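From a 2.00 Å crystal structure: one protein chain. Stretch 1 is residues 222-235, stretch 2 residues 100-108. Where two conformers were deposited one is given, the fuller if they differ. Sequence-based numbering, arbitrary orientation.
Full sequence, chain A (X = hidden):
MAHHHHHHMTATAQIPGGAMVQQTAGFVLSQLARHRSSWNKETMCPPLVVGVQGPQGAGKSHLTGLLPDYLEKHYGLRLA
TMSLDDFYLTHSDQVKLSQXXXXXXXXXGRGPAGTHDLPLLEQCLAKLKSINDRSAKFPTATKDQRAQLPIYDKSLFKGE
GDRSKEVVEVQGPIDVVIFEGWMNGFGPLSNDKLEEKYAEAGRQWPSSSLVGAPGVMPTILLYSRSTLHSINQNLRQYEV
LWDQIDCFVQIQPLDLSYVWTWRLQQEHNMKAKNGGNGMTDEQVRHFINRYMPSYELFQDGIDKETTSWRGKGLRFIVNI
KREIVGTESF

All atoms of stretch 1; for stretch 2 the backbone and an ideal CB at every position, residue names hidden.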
ATOM      1  N   LEU A 222      -7.849   9.253  19.339  1.00 36.02           N
ATOM      2  CA  LEU A 222      -8.532   8.079  19.870  1.00 40.84           C
ATOM      3  C   LEU A 222      -7.579   7.105  20.548  1.00 39.35           C
ATOM      4  O   LEU A 222      -8.039   6.165  21.203  1.00 35.18           O
ATOM      5  CB  LEU A 222      -9.289   7.349  18.751  1.00 37.85           C
ATOM      6  CG  LEU A 222     -10.454   8.085  18.081  1.00 42.22           C
ATOM      7  CD1 LEU A 222     -10.832   7.387  16.788  1.00 40.44           C
ATOM      8  CD2 LEU A 222     -11.658   8.179  19.021  1.00 41.19           C
ATOM      9  N   TYR A 223      -6.272   7.313  20.423  1.00 35.15           N
ATOM     10  CA  TYR A 223      -5.281   6.327  20.824  1.00 33.35           C
ATOM     11  C   TYR A 223      -4.275   6.951  21.780  1.00 34.89           C
ATOM     12  O   TYR A 223      -4.023   8.158  21.740  1.00 30.60           O
ATOM     13  CB  TYR A 223      -4.582   5.753  19.572  1.00 32.67           C
ATOM     14  CG  TYR A 223      -5.572   5.050  18.672  1.00 30.89           C
ATOM     15  CD1 TYR A 223      -6.017   3.761  18.970  1.00 33.54           C
ATOM     16  CD2 TYR A 223      -6.098   5.685  17.549  1.00 32.62           C
ATOM     17  CE1 TYR A 223      -6.954   3.121  18.165  1.00 37.86           C
ATOM     18  CE2 TYR A 223      -7.025   5.051  16.736  1.00 37.52           C
ATOM     19  CZ  TYR A 223      -7.442   3.777  17.045  1.00 41.28           C
ATOM     20  OH  TYR A 223      -8.362   3.168  16.233  1.00 44.39           O
ATOM     21  N   SER A 224      -3.688   6.113  22.627  1.00 32.40           N
ATOM     22  CA  SER A 224      -2.641   6.585  23.517  1.00 36.49           C
ATOM     23  C   SER A 224      -1.376   6.896  22.727  1.00 34.91           C
ATOM     24  O   SER A 224      -1.147   6.372  21.633  1.00 30.55           O
ATOM     25  CB  SER A 224      -2.316   5.538  24.583  1.00 33.66           C
ATOM     26  OG  SER A 224      -1.732   4.400  23.961  1.00 32.18           O
ATOM     27  N   ARG A 225      -0.539   7.748  23.318  1.00 29.27           N
ATOM     28  CA  ARG A 225       0.766   8.043  22.735  1.00 28.28           C
ATOM     29  C   ARG A 225       1.608   6.774  22.590  1.00 33.69           C
ATOM     30  O   ARG A 225       2.300   6.594  21.585  1.00 32.19           O
ATOM     31  CB  ARG A 225       1.477   9.113  23.594  1.00 29.00           C
ATOM     32  CG  ARG A 225       0.858  10.530  23.435  1.00 32.74           C
ATOM     33  CD  ARG A 225       1.402  11.602  24.428  1.00 30.96           C
ATOM     34  NE  ARG A 225       2.838  11.452  24.574  1.00 33.13           N
ATOM     35  CZ  ARG A 225       3.426  10.926  25.640  1.00 33.64           C
ATOM     36  NH1 ARG A 225       4.746  10.799  25.659  1.00 37.52           N
ATOM     37  NH2 ARG A 225       2.698  10.556  26.695  1.00 38.32           N
ATOM     38  N   SER A 226       1.539   5.857  23.561  1.00 34.87           N
ATOM     39  CA  SER A 226       2.336   4.634  23.440  1.00 34.09           C
ATOM     40  C   SER A 226       1.834   3.741  22.306  1.00 33.10           C
ATOM     41  O   SER A 226       2.635   3.110  21.606  1.00 32.22           O
ATOM     42  CB  SER A 226       2.347   3.869  24.766  1.00 40.94           C
ATOM     43  OG  SER A 226       1.062   3.370  25.072  1.00 45.68           O
ATOM     44  N   THR A 227       0.518   3.671  22.099  1.00 32.09           N
ATOM     45  CA  THR A 227       0.011   2.903  20.967  1.00 27.50           C
ATOM     46  C   THR A 227       0.544   3.466  19.650  1.00 31.14           C
ATOM     47  O   THR A 227       0.986   2.717  18.771  1.00 31.85           O
ATOM     48  CB  THR A 227      -1.520   2.891  20.959  1.00 31.55           C
ATOM     49  OG1 THR A 227      -2.003   1.979  21.947  1.00 35.86           O
ATOM     50  CG2 THR A 227      -2.068   2.442  19.567  1.00 29.43           C
ATOM     51  N   LEU A 228       0.520   4.791  19.504  1.00 29.36           N
ATOM     52  CA  LEU A 228       0.972   5.399  18.253  1.00 32.19           C
ATOM     53  C   LEU A 228       2.478   5.241  18.064  1.00 27.13           C
ATOM     54  O   LEU A 228       2.943   5.004  16.947  1.00 29.92           O
ATOM     55  CB  LEU A 228       0.569   6.876  18.201  1.00 33.89           C
ATOM     56  CG  LEU A 228      -0.932   7.162  18.266  1.00 35.13           C
ATOM     57  CD1 LEU A 228      -1.207   8.646  18.437  1.00 34.51           C
ATOM     58  CD2 LEU A 228      -1.645   6.613  17.033  1.00 28.42           C
ATOM     59  N   HIS A 229       3.255   5.361  19.144  1.00 30.45           N
ATOM     60  CA  HIS A 229       4.702   5.176  19.042  1.00 27.52           C
ATOM     61  C   HIS A 229       5.051   3.766  18.573  1.00 27.67           C
ATOM     62  O   HIS A 229       6.012   3.582  17.814  1.00 29.56           O
ATOM     63  CB  HIS A 229       5.365   5.463  20.392  1.00 27.29           C
ATOM     64  CG  HIS A 229       5.626   6.923  20.660  1.00 31.94           C
ATOM     65  ND1 HIS A 229       6.431   7.698  19.854  1.00 30.15           N
ATOM     66  CD2 HIS A 229       5.234   7.727  21.681  1.00 27.82           C
ATOM     67  CE1 HIS A 229       6.503   8.924  20.349  1.00 31.17           C
ATOM     68  NE2 HIS A 229       5.786   8.967  21.461  1.00 30.45           N
ATOM     69  N   SER A 230       4.291   2.756  19.041  1.00 31.28           N
ATOM     70  CA  SER A 230       4.524   1.374  18.620  0.62 27.85           C
ATOM     71  C   SER A 230       4.341   1.209  17.114  1.00 27.74           C
ATOM     72  O   SER A 230       5.169   0.588  16.442  1.00 31.55           O
ATOM     73  CB  SER A 230       3.589   0.425  19.372  0.62 28.33           C
ATOM     74  OG  SER A 230       3.815   0.492  20.769  0.62 29.62           O
ATOM     75  N   ILE A 231       3.248   1.745  16.566  1.00 24.73           N
ATOM     76  CA  ILE A 231       3.059   1.654  15.116  1.00 25.18           C
ATOM     77  C   ILE A 231       4.193   2.369  14.386  1.00 31.65           C
ATOM     78  O   ILE A 231       4.717   1.875  13.376  1.00 28.79           O
ATOM     79  CB  ILE A 231       1.686   2.220  14.716  1.00 27.59           C
ATOM     80  CG1 ILE A 231       0.568   1.517  15.490  1.00 25.84           C
ATOM     81  CG2 ILE A 231       1.481   2.106  13.191  1.00 21.76           C
ATOM     82  CD1 ILE A 231       0.542  -0.010  15.287  1.00 26.05           C
ATOM     83  N   ASN A 232       4.589   3.542  14.891  1.00 26.48           N
ATOM     84  CA  ASN A 232       5.705   4.299  14.319  1.00 24.91           C
ATOM     85  C   ASN A 232       6.980   3.464  14.294  1.00 28.05           C
ATOM     86  O   ASN A 232       7.687   3.416  13.280  1.00 26.62           O
ATOM     87  CB  ASN A 232       5.925   5.580  15.143  1.00 28.60           C
ATOM     88  CG  ASN A 232       6.929   6.542  14.512  1.00 29.39           C
ATOM     89  OD1 ASN A 232       6.881   6.799  13.318  1.00 29.05           O
ATOM     90  ND2 ASN A 232       7.841   7.084  15.327  1.00 27.70           N
ATOM     91  N   GLN A 233       7.310   2.833  15.423  1.00 25.12           N
ATOM     92  CA  GLN A 233       8.500   1.994  15.501  1.00 30.13           C
ATOM     93  C   GLN A 233       8.399   0.801  14.560  1.00 32.50           C
ATOM     94  O   GLN A 233       9.397   0.389  13.952  1.00 30.18           O
ATOM     95  CB  GLN A 233       8.694   1.509  16.936  1.00 34.04           C
ATOM     96  CG  GLN A 233      10.102   1.044  17.231  1.00 52.40           C
ATOM     97  CD  GLN A 233      11.074   2.202  17.273  1.00 66.14           C
ATOM     98  OE1 GLN A 233      10.705   3.308  17.667  1.00 76.37           O
ATOM     99  NE2 GLN A 233      12.312   1.965  16.851  1.00 62.49           N
ATOM    100  N   ASN A 234       7.206   0.211  14.461  1.00 28.39           N
ATOM    101  CA  ASN A 234       6.973  -0.846  13.484  1.00 31.10           C
ATOM    102  C   ASN A 234       7.252  -0.356  12.069  1.00 28.81           C
ATOM    103  O   ASN A 234       7.857  -1.074  11.270  1.00 27.80           O
ATOM    104  CB  ASN A 234       5.535  -1.352  13.591  1.00 21.82           C
ATOM    105  CG  ASN A 234       5.284  -2.133  14.865  1.00 29.16           C
ATOM    106  OD1 ASN A 234       6.191  -2.354  15.662  1.00 32.03           O
ATOM    107  ND2 ASN A 234       4.042  -2.527  15.075  1.00 28.63           N
ATOM    108  N   LEU A 235       6.843   0.877  11.756  1.00 29.36           N
ATOM    109  CA  LEU A 235       6.983   1.391  10.392  1.00 35.21           C
ATOM    110  C   LEU A 235       8.443   1.594   9.999  1.00 31.40           C
ATOM    111  O   LEU A 235       8.783   1.492   8.814  1.00 28.04           O
ATOM    112  CB  LEU A 235       6.207   2.698  10.246  1.00 27.26           C
ATOM    113  CG  LEU A 235       6.139   3.305   8.851  1.00 27.69           C
ATOM    114  CD1 LEU A 235       5.484   2.323   7.841  1.00 26.77           C
ATOM    115  CD2 LEU A 235       5.376   4.616   8.912  1.00 27.45           C
ATOM    116  N   UNK A 100       1.553 -10.300  22.406  1.00 44.59           N
ATOM    117  CA  UNK A 100       2.712  -9.599  22.937  1.00 46.48           C
ATOM    118  C   UNK A 100       2.447  -8.118  23.170  1.00 49.44           C
ATOM    119  O   UNK A 100       3.281  -7.444  23.784  1.00 47.03           O
ATOM    120  CB  UNK A 100       3.899  -9.765  21.986  1.00 46.48           C
ATOM    121  N   UNK A 101       1.310  -7.604  22.701  1.00 46.14           N
ATOM    122  CA  UNK A 101       0.992  -6.175  22.778  1.00 43.73           C
ATOM    123  C   UNK A 101      -0.477  -6.012  23.147  1.00 43.07           C
ATOM    124  O   UNK A 101      -1.248  -5.380  22.425  1.00 39.96           O
ATOM    125  CB  UNK A 101       1.299  -5.468  21.456  1.00 43.73           C
ATOM    126  N   UNK A 102      -0.889  -6.554  24.298  1.00 43.63           N
ATOM    127  CA  UNK A 102      -2.330  -6.645  24.594  1.00 47.03           C
ATOM    128  C   UNK A 102      -3.011  -5.301  24.780  1.00 45.68           C
ATOM    129  O   UNK A 102      -4.227  -5.215  24.579  1.00 50.36           O
ATOM    130  CB  UNK A 102      -2.544  -7.482  25.857  1.00 47.03           C
ATOM    131  N   UNK A 103      -2.287  -4.258  25.169  1.00 39.03           N
ATOM    132  CA  UNK A 103      -2.884  -2.942  25.339  1.00 45.19           C
ATOM    133  C   UNK A 103      -2.858  -2.099  24.072  1.00 43.16           C
ATOM    134  O   UNK A 103      -3.220  -0.921  24.129  1.00 51.37           O
ATOM    135  CB  UNK A 103      -2.164  -2.193  26.462  1.00 45.19           C
ATOM    136  N   UNK A 104      -2.437  -2.662  22.938  1.00 38.32           N
ATOM    137  CA  UNK A 104      -2.409  -1.887  21.704  1.00 32.12           C
ATOM    138  C   UNK A 104      -3.575  -2.317  20.820  1.00 37.27           C
ATOM    139  O   UNK A 104      -3.492  -3.360  20.151  1.00 34.88           O
ATOM    140  CB  UNK A 104      -1.076  -2.064  20.974  1.00 32.12           C
ATOM    141  N   UNK A 105      -4.668  -1.560  20.780  1.00 38.08           N
ATOM    142  CA  UNK A 105      -5.807  -1.952  19.940  1.00 31.49           C
ATOM    143  C   UNK A 105      -5.486  -2.010  18.464  1.00 42.22           C
ATOM    144  O   UNK A 105      -6.160  -2.736  17.721  1.00 41.17           O
ATOM    145  CB  UNK A 105      -6.968  -0.980  20.155  1.00 31.49           C
ATOM    146  N   UNK A 106      -4.498  -1.245  17.999  1.00 37.79           N
ATOM    147  CA  UNK A 106      -4.173  -1.269  16.580  1.00 37.19           C
ATOM    148  C   UNK A 106      -3.485  -2.567  16.167  1.00 40.00           C
ATOM    149  O   UNK A 106      -3.568  -2.948  14.994  1.00 36.85           O
ATOM    150  CB  UNK A 106      -3.282  -0.076  16.229  1.00 37.19           C
ATOM    151  N   UNK A 107      -2.844  -3.271  17.099  1.00 34.90           N
ATOM    152  CA  UNK A 107      -2.178  -4.528  16.787  1.00 35.01           C
ATOM    153  C   UNK A 107      -3.008  -5.753  17.160  1.00 32.97           C
ATOM    154  O   UNK A 107      -2.490  -6.879  17.133  1.00 32.70           O
ATOM    155  CB  UNK A 107      -0.829  -4.587  17.506  1.00 35.01           C
ATOM    156  N   UNK A 108      -4.282  -5.577  17.492  1.00 27.69           N
ATOM    157  CA  UNK A 108      -5.082  -6.724  17.888  1.00 38.88           C
ATOM    158  C   UNK A 108      -5.680  -7.439  16.682  1.00 37.88           C
ATOM    159  O   UNK A 108      -6.514  -8.331  16.850  1.00 43.48           O
ATOM    160  CB  UNK A 108      -6.195  -6.284  18.841  1.00 38.88           C
TER

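Stretch 1 opens with a loop and enters a helix at Arg225; Thr227, Ser230, Ile231 and Asn234, whose positions recur at the three-to-four-residue repeat of a helix, form with Tyr223 the surface that stretch 2 meets.

Position 100 has nothing of stretch 1 within 5.5 Å of its ideal CB, so the choice is open; it is Ser100.

At 101 the CB points toward the helix but has no neighbour within 5.5 Å. Only a long side chain could reach Ser230, and a polar one would suit its hydroxyl. Glu101 extends that way, yet its OE2 stops 4.2 Å from Ser230 OG. Water fills the gap: water 2 donates to Glu101 OE1 (2.5 Å) and lies 2.6 Å from Ser230 OG.

Positions 102 and 103 are the middle of a type I turn. With phi -66° and no contact, 102 would accept proline among many others, and Pro102 is found. At 103, phi/psi of -89/6° fits the third position of the turn, where Asp, Asn or Ser are common; with a sideways CB and nothing of stretch 1 within 5.5 Å of it, many side chains would do. The carboxylate of Asp103 leads away from the helix.

The ideal CB of 104 lies 4.3 Å from Thr227 OG1, and the CA of 104 is 5.4 Å from Thr227 CA. The surroundings are mixed, a methyl beside hydroxyls and a helical carbonyl, so a medium-sized polar side chain fits, though a small apolar one might too. Asn104 (chi1 t) packs OD1 3.3 Å from Thr227 CG2 and ND2 3.5 Å from Ser230 CB. Asn104 ND2 also donates to water 2 (3.0 Å). The backbone N of 106 gives a weak bond to Asn104 OD1 (2.9 Å).

At 105 phi is -62° and the CB lies 4.6 Å from Tyr223 CE1, which suits proline or a modest apolar group. Pro105 sets CG 3.8 Å from Tyr223 CD1, at the ring edge.

Position 106 faces an apolar pocket: its ideal CB is 3.9 Å from Ile231 CD1, 4.4 Å from Thr227 CG2 and 5.2 Å from Tyr223 CE1. Leucine, isoleucine or methionine are plausible. Leu106, with the largest covered area of this stretch, places CD1 4.2 Å from the Tyr223 ring centroid, 7° off the normal, a CH-pi contact. Its CD2 is 3.6 Å from Tyr223 CE1, and CD1 is 3.8 Å from Thr227 CG2.

The CB of 107 points toward the helix but is 5.3 Å from Ile231 CD1, leaving room for a longer apolar chain. Leu107 bridges it: CD2 lies 3.6 Å from Ile231 CD1 and 3.7 Å from Asn234 ND2.

Position 108 is out of reach, imposing no preference from stretch 1; it is Asn108.

Stretch 2, residues 100-108: SEPDNPLLN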
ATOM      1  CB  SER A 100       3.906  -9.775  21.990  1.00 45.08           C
ATOM      2  OG  SER A 100       3.689  -9.122  20.757  1.00 46.22           O
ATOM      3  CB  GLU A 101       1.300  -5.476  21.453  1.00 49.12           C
ATOM      4  CG  GLU A 101       2.771  -5.390  21.098  1.00 58.18           C
ATOM      5  CD  GLU A 101       3.373  -4.062  21.481  1.00 72.57           C
ATOM      6  OE1 GLU A 101       2.821  -3.408  22.391  1.00 75.65           O
ATOM      7  OE2 GLU A 101       4.388  -3.666  20.867  1.00 77.48           O
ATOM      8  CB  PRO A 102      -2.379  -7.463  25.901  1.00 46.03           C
ATOM      9  CG  PRO A 102      -0.941  -7.850  26.210  1.00 47.34           C
ATOM     10  CD  PRO A 102      -0.059  -6.905  25.460  1.00 38.61           C
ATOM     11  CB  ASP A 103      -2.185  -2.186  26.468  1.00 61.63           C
ATOM     12  CG  ASP A 103      -2.294  -2.906  27.786  1.00 74.05           C
ATOM     13  OD1 ASP A 103      -3.435  -3.222  28.185  1.00 78.36           O
ATOM     14  OD2 ASP A 103      -1.244  -3.185  28.402  1.00 81.05           O
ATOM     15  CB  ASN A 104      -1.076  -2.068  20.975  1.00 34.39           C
ATOM     16  CG  ASN A 104      -0.917  -1.111  19.796  1.00 31.24           C
ATOM     17  OD1 ASN A 104      -1.874  -0.832  19.075  1.00 36.00           O
ATOM     18  ND2 ASN A 104       0.291  -0.593  19.609  1.00 30.43           N
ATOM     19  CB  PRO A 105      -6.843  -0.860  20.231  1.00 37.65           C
ATOM     20  CG  PRO A 105      -6.027   0.320  20.664  1.00 39.66           C
ATOM     21  CD  PRO A 105      -4.899  -0.273  21.461  1.00 42.58           C
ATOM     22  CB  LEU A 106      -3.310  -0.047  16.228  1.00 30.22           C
ATOM     23  CG  LEU A 106      -4.076   1.268  16.377  1.00 30.60           C
ATOM     24  CD1 LEU A 106      -3.257   2.509  15.924  1.00 31.39           C
ATOM     25  CD2 LEU A 106      -5.394   1.151  15.603  1.00 32.92           C
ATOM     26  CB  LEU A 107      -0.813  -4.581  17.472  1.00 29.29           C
ATOM     27  CG  LEU A 107       0.139  -3.454  17.057  1.00 28.97           C
ATOM     28  CD1 LEU A 107       1.382  -3.423  17.940  1.00 32.40           C
ATOM     29  CD2 LEU A 107       0.521  -3.605  15.566  1.00 32.21           C
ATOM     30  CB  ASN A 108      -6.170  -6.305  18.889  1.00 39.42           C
ATOM     31  CG  ASN A 108      -7.279  -5.480  18.255  1.00 52.43           C
ATOM     32  OD1 ASN A 108      -7.278  -5.219  17.050  1.00 51.67           O
ATOM     33  ND2 ASN A 108      -8.249  -5.086  19.069  1.00 60.54           N
TER
HETATM   34  O   HOH W   1       4.941  -4.160  17.632  1.00 45.24           O
HETATM   35  O   HOH W   2       2.106  -1.050  21.956  1.00 53.22           O
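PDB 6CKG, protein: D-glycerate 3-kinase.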